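Local coordinates for protein 3-phosphoshikimate 1-carboxyvinyltransferase (Streptomyces sviceus, PDB 7M0O) that probably transfers the enolpyruvyl group of phosphoenolpyruvate to the 5-hydroxyl of shikimate-3-phosphate, a step in the biosynthesis of chorismate and aromatic amino acids, at residues A[294-306]-A[367-379]. Residues are numbered along the deposited sequence; the frame is centred on the assembly and turned at random.
With PO4 (phosphate ion), chain B.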
ATOM      1  N   SER A 294      12.410   2.180   4.749  1.00 11.02           N
ATOM      2  CA  SER A 294      13.220   3.040   3.892  1.00 10.25           C
ATOM      3  C   SER A 294      12.412   4.053   3.075  1.00  9.95           C
ATOM      4  O   SER A 294      12.976   5.076   2.672  1.00 11.77           O
ATOM      5  CB  SER A 294      14.083   2.188   2.952  1.00 13.63           C
ATOM      6  OG  SER A 294      13.294   1.376   2.116  1.00 17.06           O
ATOM      7  N   ASP A 295      11.119   3.812   2.817  1.00  9.64           N
ATOM      8  CA  ASP A 295      10.316   4.825   2.129  1.00 11.14           C
ATOM      9  C   ASP A 295      10.202   6.123   2.937  1.00 10.31           C
ATOM     10  O   ASP A 295       9.833   7.159   2.364  1.00 12.28           O
ATOM     11  CB  ASP A 295       8.926   4.277   1.821  1.00 11.13           C
ATOM     12  CG  ASP A 295       8.927   3.283   0.635  1.00 19.26           C
ATOM     13  OD1 ASP A 295       9.930   3.207  -0.102  1.00 17.49           O
ATOM     14  OD2 ASP A 295       7.923   2.572   0.433  1.00 26.84           O
ATOM     15  N   THR A 296      10.476   6.083   4.248  1.00  9.45           N
ATOM     16  CA  THR A 296      10.467   7.277   5.091  1.00  9.61           C
ATOM     17  C   THR A 296      11.853   7.862   5.322  1.00 10.76           C
ATOM     18  O   THR A 296      11.975   8.889   6.013  1.00  8.71           O
ATOM     19  CB  THR A 296       9.793   7.010   6.457  1.00  8.79           C
ATOM     20  OG1 THR A 296      10.577   6.113   7.271  1.00 11.17           O
ATOM     21  CG2 THR A 296       8.396   6.456   6.258  1.00 12.88           C
ATOM     22  N   MET A 297      12.897   7.276   4.726  1.00 11.38           N
ATOM     23  CA  MET A 297      14.205   7.923   4.773  1.00 11.38           C
ATOM     24  C   MET A 297      14.155   9.374   4.303  1.00  9.44           C
ATOM     25  O   MET A 297      14.743  10.231   4.987  1.00  8.86           O
ATOM     26  CB  MET A 297      15.232   7.114   3.961  1.00  9.51           C
ATOM     27  CG  MET A 297      16.606   7.804   3.864  1.00 11.31           C
ATOM     28  SD  MET A 297      16.752   9.102   2.614  1.00 14.02           S
ATOM     29  CE  MET A 297      16.586   8.150   1.093  1.00 18.86           C
ATOM     30  N   PRO A 298      13.477   9.730   3.200  1.00 11.19           N
ATOM     31  CA  PRO A 298      13.442  11.152   2.814  1.00 10.31           C
ATOM     32  C   PRO A 298      12.702  12.006   3.820  1.00  9.81           C
ATOM     33  O   PRO A 298      13.055  13.178   3.989  1.00 12.11           O
ATOM     34  CB  PRO A 298      12.750  11.145   1.438  1.00  7.44           C
ATOM     35  CG  PRO A 298      13.036   9.714   0.895  1.00  8.71           C
ATOM     36  CD  PRO A 298      12.959   8.851   2.132  1.00 10.92           C
ATOM     37  N   THR A 299      11.694  11.448   4.499  1.00  8.59           N
ATOM     38  CA  THR A 299      10.969  12.221   5.499  1.00 10.37           C
ATOM     39  C   THR A 299      11.905  12.683   6.606  1.00 11.36           C
ATOM     40  O   THR A 299      11.813  13.826   7.078  1.00  9.07           O
ATOM     41  CB  THR A 299       9.818  11.386   6.070  1.00 10.76           C
ATOM     42  OG1 THR A 299       9.117  10.747   4.996  1.00  9.81           O
ATOM     43  CG2 THR A 299       8.850  12.283   6.837  1.00 10.74           C
ATOM     44  N   LEU A 300      12.815  11.798   7.044  1.00  9.45           N
ATOM     45  CA  LEU A 300      13.800  12.186   8.049  1.00  7.81           C
ATOM     46  C   LEU A 300      14.844  13.139   7.470  1.00  9.66           C
ATOM     47  O   LEU A 300      15.245  14.102   8.131  1.00  9.81           O
ATOM     48  CB  LEU A 300      14.485  10.948   8.628  1.00  9.52           C
ATOM     49  CG  LEU A 300      15.573  11.276   9.670  1.00 13.93           C
ATOM     50  CD1 LEU A 300      14.995  12.111  10.803  1.00 15.51           C
ATOM     51  CD2 LEU A 300      16.255  10.020  10.241  1.00 12.08           C
ATOM     52  N   ALA A 301      15.324  12.868   6.261  1.00 10.01           N
ATOM     53  CA  ALA A 301      16.328  13.745   5.666  1.00  9.46           C
ATOM     54  C   ALA A 301      15.844  15.189   5.597  1.00 10.54           C
ATOM     55  O   ALA A 301      16.637  16.122   5.768  1.00 11.90           O
ATOM     56  CB  ALA A 301      16.693  13.236   4.271  1.00  9.88           C
ATOM     57  N   ALA A 302      14.547  15.391   5.391  1.00 10.79           N
ATOM     58  CA  ALA A 302      14.028  16.736   5.178  1.00 10.85           C
ATOM     59  C   ALA A 302      13.829  17.534   6.469  1.00 11.64           C
ATOM     60  O   ALA A 302      13.745  18.765   6.395  1.00 15.57           O
ATOM     61  CB  ALA A 302      12.719  16.664   4.386  1.00 17.56           C
ATOM     62  N   ILE A 303      13.758  16.894   7.645  1.00 11.26           N
ATOM     63  CA  ILE A 303      13.718  17.630   8.918  1.00 11.33           C
ATOM     64  C   ILE A 303      15.078  17.686   9.597  1.00 12.32           C
ATOM     65  O   ILE A 303      15.250  18.466  10.549  1.00  9.95           O
ATOM     66  CB  ILE A 303      12.662  17.052   9.895  1.00 12.07           C
ATOM     67  CG1 ILE A 303      13.008  15.616  10.298  1.00 11.61           C
ATOM     68  CG2 ILE A 303      11.275  17.136   9.267  1.00 14.22           C
ATOM     69  CD1 ILE A 303      12.131  15.050  11.419  1.00 11.26           C
ATOM     70  N   ALA A 304      16.065  16.935   9.102  1.00 10.94           N
ATOM     71  CA  ALA A 304      17.374  16.932   9.734  1.00  8.63           C
ATOM     72  C   ALA A 304      18.085  18.292   9.753  1.00  9.87           C
ATOM     73  O   ALA A 304      18.921  18.485  10.655  1.00 12.47           O
ATOM     74  CB  ALA A 304      18.263  15.877   9.053  1.00 13.71           C
ATOM     75  N   PRO A 305      17.841  19.240   8.835  1.00 10.49           N
ATOM     76  CA  PRO A 305      18.533  20.539   8.947  1.00 14.14           C
ATOM     77  C   PRO A 305      18.293  21.244  10.268  1.00 14.19           C
ATOM     78  O   PRO A 305      19.096  22.108  10.653  1.00 12.67           O
ATOM     79  CB  PRO A 305      17.965  21.345   7.775  1.00 13.18           C
ATOM     80  CG  PRO A 305      17.642  20.296   6.759  1.00 13.86           C
ATOM     81  CD  PRO A 305      17.159  19.114   7.527  1.00 11.82           C
ATOM     82  N   PHE A 306      17.225  20.884  10.982  1.00 11.62           N
ATOM     83  CA  PHE A 306      16.827  21.534  12.224  1.00 13.87           C
ATOM     84  C   PHE A 306      17.216  20.742  13.467  1.00 11.49           C
ATOM     85  O   PHE A 306      16.889  21.165  14.578  1.00 14.61           O
ATOM     86  CB  PHE A 306      15.318  21.779  12.207  1.00 12.22           C
ATOM     87  CG  PHE A 306      14.821  22.312  10.896  1.00 15.27           C
ATOM     88  CD1 PHE A 306      14.901  23.665  10.611  1.00 27.02           C
ATOM     89  CD2 PHE A 306      14.302  21.458   9.933  1.00 16.24           C
ATOM     90  CE1 PHE A 306      14.462  24.159   9.399  1.00 17.91           C
ATOM     91  CE2 PHE A 306      13.861  21.951   8.717  1.00 19.73           C
ATOM     92  CZ  PHE A 306      13.950  23.307   8.456  1.00 22.59           C
ATOM     93  N   ARG A 367       7.859  11.079  -3.058  1.00 11.35           N
ATOM     94  CA  ARG A 367       8.399  11.211  -1.705  1.00 13.41           C
ATOM     95  C   ARG A 367       9.414  12.348  -1.581  1.00 10.54           C
ATOM     96  O   ARG A 367       9.560  12.913  -0.500  1.00 12.69           O
ATOM     97  CB  ARG A 367       9.026   9.893  -1.259  1.00 11.00           C
ATOM     98  CG  ARG A 367       8.094   8.697  -1.495  1.00 12.74           C
ATOM     99  CD  ARG A 367       8.040   7.744  -0.312  1.00 13.60           C
ATOM    100  NE  ARG A 367       7.032   6.722  -0.590  1.00 17.01           N
ATOM    101  CZ  ARG A 367       5.765   6.796  -0.187  1.00 13.43           C
ATOM    102  NH1 ARG A 367       5.350   7.838   0.534  1.00 11.56           N
ATOM    103  NH2 ARG A 367       4.912   5.845  -0.516  1.00 12.69           N
ATOM    104  N   ILE A 368      10.114  12.716  -2.658  1.00 11.59           N
ATOM    105  CA  ILE A 368      10.973  13.897  -2.589  1.00 12.52           C
ATOM    106  C   ILE A 368      10.127  15.160  -2.424  1.00 10.71           C
ATOM    107  O   ILE A 368      10.450  16.038  -1.616  1.00 12.18           O
ATOM    108  CB  ILE A 368      11.898  13.978  -3.822  1.00 12.53           C
ATOM    109  CG1 ILE A 368      12.792  12.740  -3.921  1.00 13.87           C
ATOM    110  CG2 ILE A 368      12.753  15.263  -3.786  1.00 12.72           C
ATOM    111  CD1 ILE A 368      13.700  12.511  -2.697  1.00 13.51           C
ATOM    112  N   VAL A 369       9.019  15.271  -3.166  1.00 11.42           N
ATOM    113  CA  VAL A 369       8.162  16.450  -3.044  1.00 11.25           C
ATOM    114  C   VAL A 369       7.506  16.500  -1.668  1.00 13.78           C
ATOM    115  O   VAL A 369       7.507  17.537  -0.994  1.00 10.84           O
ATOM    116  CB  VAL A 369       7.109  16.471  -4.170  1.00  9.49           C
ATOM    117  CG1 VAL A 369       6.085  17.599  -3.913  1.00 12.96           C
ATOM    118  CG2 VAL A 369       7.793  16.683  -5.504  1.00 10.91           C
ATOM    119  N   MET A 370       6.925  15.380  -1.226  1.00 11.55           N
ATOM    120  CA  MET A 370       6.215  15.409   0.048  1.00 12.38           C
ATOM    121  C   MET A 370       7.173  15.661   1.206  1.00 10.07           C
ATOM    122  O   MET A 370       6.836  16.376   2.156  1.00  9.68           O
ATOM    123  CB  MET A 370       5.425  14.113   0.236  1.00 11.65           C
ATOM    124  CG  MET A 370       4.224  14.036  -0.716  1.00 10.09           C
ATOM    125  SD  MET A 370       3.071  12.677  -0.442  1.00 15.64           S
ATOM    126  CE  MET A 370       3.994  11.299  -1.072  1.00 17.57           C
ATOM    127  N   SER A 371       8.380  15.099   1.140  1.00 10.34           N
ATOM    128  CA  SER A 371       9.336  15.294   2.229  1.00  7.58           C
ATOM    129  C   SER A 371       9.768  16.749   2.354  1.00 10.13           C
ATOM    130  O   SER A 371       9.743  17.305   3.455  1.00 10.96           O
ATOM    131  CB  SER A 371      10.557  14.394   2.042  1.00  8.63           C
ATOM    132  OG  SER A 371      10.207  13.042   2.170  1.00 12.50           O
ATOM    133  N   PHE A 372      10.158  17.391   1.238  1.00 10.60           N
ATOM    134  CA  PHE A 372      10.652  18.758   1.326  1.00 10.27           C
ATOM    135  C   PHE A 372       9.534  19.776   1.492  1.00  9.83           C
ATOM    136  O   PHE A 372       9.813  20.919   1.891  1.00 13.40           O
ATOM    137  CB  PHE A 372      11.535  19.091   0.111  1.00 12.81           C
ATOM    138  CG  PHE A 372      12.894  18.440   0.190  1.00 14.42           C
ATOM    139  CD1 PHE A 372      13.891  18.981   0.996  1.00 17.35           C
ATOM    140  CD2 PHE A 372      13.148  17.257  -0.475  1.00 14.66           C
ATOM    141  CE1 PHE A 372      15.124  18.365   1.110  1.00 18.38           C
ATOM    142  CE2 PHE A 372      14.385  16.624  -0.368  1.00 17.43           C
ATOM    143  CZ  PHE A 372      15.376  17.181   0.421  1.00 17.62           C
ATOM    144  N   ALA A 373       8.281  19.372   1.277  1.00  8.96           N
ATOM    145  CA  ALA A 373       7.173  20.199   1.737  1.00  9.67           C
ATOM    146  C   ALA A 373       7.248  20.414   3.245  1.00 10.93           C
ATOM    147  O   ALA A 373       6.918  21.497   3.738  1.00 11.92           O
ATOM    148  CB  ALA A 373       5.833  19.563   1.344  1.00 12.40           C
ATOM    149  N   VAL A 374       7.644  19.382   4.004  1.00 11.39           N
ATOM    150  CA  VAL A 374       7.763  19.570   5.444  1.00 11.39           C
ATOM    151  C   VAL A 374       8.847  20.597   5.760  1.00 10.77           C
ATOM    152  O   VAL A 374       8.687  21.440   6.649  1.00 11.65           O
ATOM    153  CB  VAL A 374       8.032  18.228   6.156  1.00 10.34           C
ATOM    154  CG1 VAL A 374       8.059  18.456   7.651  1.00 11.15           C
ATOM    155  CG2 VAL A 374       6.978  17.195   5.800  1.00 10.45           C
ATOM    156  N   THR A 375       9.975  20.539   5.045  1.00 12.20           N
ATOM    157  CA  THR A 375      11.032  21.526   5.234  1.00 11.87           C
ATOM    158  C   THR A 375      10.504  22.938   5.050  1.00 12.76           C
ATOM    159  O   THR A 375      10.941  23.868   5.740  1.00 12.63           O
ATOM    160  CB  THR A 375      12.168  21.276   4.242  1.00 14.19           C
ATOM    161  OG1 THR A 375      12.544  19.895   4.265  1.00 13.30           O
ATOM    162  CG2 THR A 375      13.369  22.136   4.581  1.00 11.82           C
ATOM    163  N   GLY A 376       9.560  23.111   4.126  1.00 10.38           N
ATOM    164  CA  GLY A 376       9.000  24.428   3.835  1.00 13.39           C
ATOM    165  C   GLY A 376       8.173  25.051   4.953  1.00 14.04           C
ATOM    166  O   GLY A 376       7.887  26.253   4.881  1.00 14.41           O
ATOM    167  N   LEU A 377       7.746  24.269   5.955  1.00 11.99           N
ATOM    168  CA  LEU A 377       7.152  24.855   7.157  1.00 15.97           C
ATOM    169  C   LEU A 377       8.085  25.845   7.844  1.00 16.16           C
ATOM    170  O   LEU A 377       7.614  26.816   8.458  1.00 17.71           O
ATOM    171  CB  LEU A 377       6.786  23.752   8.146  1.00 16.16           C
ATOM    172  CG  LEU A 377       5.694  22.792   7.690  1.00 17.37           C
ATOM    173  CD1 LEU A 377       5.465  21.812   8.807  1.00 16.34           C
ATOM    174  CD2 LEU A 377       4.407  23.514   7.341  1.00 18.79           C
ATOM    175  N   ARG A 378       9.400  25.607   7.793  1.00 16.65           N
ATOM    176  CA  ARG A 378      10.360  26.476   8.460  1.00 18.29           C
ATOM    177  C   ARG A 378      11.285  27.233   7.517  1.00 17.66           C
ATOM    178  O   ARG A 378      11.940  28.183   7.963  1.00 16.81           O
ATOM    179  CB  ARG A 378      11.226  25.665   9.440  1.00 21.55           C
ATOM    180  CG  ARG A 378      10.509  25.250  10.720  1.00 19.62           C
ATOM    181  CD  ARG A 378      10.427  26.389  11.737  1.00 27.52           C
ATOM    182  NE  ARG A 378      11.746  26.815  12.200  1.00 27.14           N
ATOM    183  CZ  ARG A 378      12.459  26.161  13.115  1.00 27.56           C
ATOM    184  NH1 ARG A 378      11.983  25.052  13.652  1.00 26.35           N
ATOM    185  NH2 ARG A 378      13.655  26.605  13.474  1.00 27.50           N
ATOM    186  N   VAL A 379      11.371  26.832   6.250  1.00 13.91           N
ATOM    187  CA  VAL A 379      12.237  27.504   5.282  1.00 15.51           C
ATOM    188  C   VAL A 379      11.368  28.125   4.196  1.00 17.14           C
ATOM    189  O   VAL A 379      10.842  27.400   3.337  1.00 16.06           O
ATOM    190  CB  VAL A 379      13.258  26.533   4.666  1.00 15.00           C
ATOM    191  CG1 VAL A 379      14.077  27.236   3.597  1.00 15.10           C
ATOM    192  CG2 VAL A 379      14.171  25.933   5.746  1.00 15.38           C
TER
HETATM  193  P   PO4 B 501       7.064   3.905  -3.039  1.00 17.89           P
HETATM  194  O1  PO4 B 501       6.934   2.682  -2.171  1.00 28.05           O
HETATM  195  O2  PO4 B 501       8.080   4.816  -2.398  1.00 17.44           O
HETATM  196  O3  PO4 B 501       5.711   4.569  -3.135  1.00 24.73           O
HETATM  197  O4  PO4 B 501       7.525   3.443  -4.397  1.00 27.02           O
HETATM  198  O   HOH W   1       9.410   9.855   2.371  1.00 11.79           O
HETATM  199  O   HOH W   2       9.683  15.447   5.686  1.00 21.15           O
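Ser371 and Ala302 bring together helices 297-303 and 366-375, which run side by side within one domain of the two-domain EPSP synthase fold. The axes of 297-303 and 367-375 approach to 8.0 Å and cross at -29°, roughly parallel; the 3-10 turn before one helix, through Asp295, and the first turn of the other, through Arg367, bring side chains to a phosphate ion.

The middle is tightly packed because small residues meet there. Ala302 CB lies 3.2 Å from Ser371 O and also sits over one face of the Phe372 ring, offset toward its rim. The Ser371 hydroxyl, beside its own backbone N, turns back to donate to Arg367 O at 2.8 Å, while its oxygen packs against Pro298 CB. Two waters bridge the helices: one joins Asp295 O, Thr299 OG1 and Ser371 OG, the other donates to both Thr299 O and Ser371 O. Thr299 OG1 is also bonded to Ser227 of helix 223-235.

At the N-terminal end, Arg367 presents its guanidinium edge to the phosphate, NE donating to PO4 O2 at 2.8 Å (N-H...O 163°) and NH2 to PO4 O3. Asp295 OD2 approaches PO4 O1 from the other segment, and Arg326 and His366 are also hydrogen-bonded to the ion. Asp295 is the predicted proton acceptor and Arg367 a predicted phosphoenolpyruvate ligand, so the phosphate, probably from the crystallisation liquor, plausibly marks part of the substrate pocket.

The far end is looser and partly solvent-exposed. Phe306 meets Val379 CG2 at its ring edge, and its CD1 lies over the centre of one face of the exposed Arg378 guanidinium as the two side chains run past each other in opposite directions. Between this fringe and the core, Thr375 OG1 donates to Ala302 O at 2.7 Å, tilted 30° from the carbonyl plane.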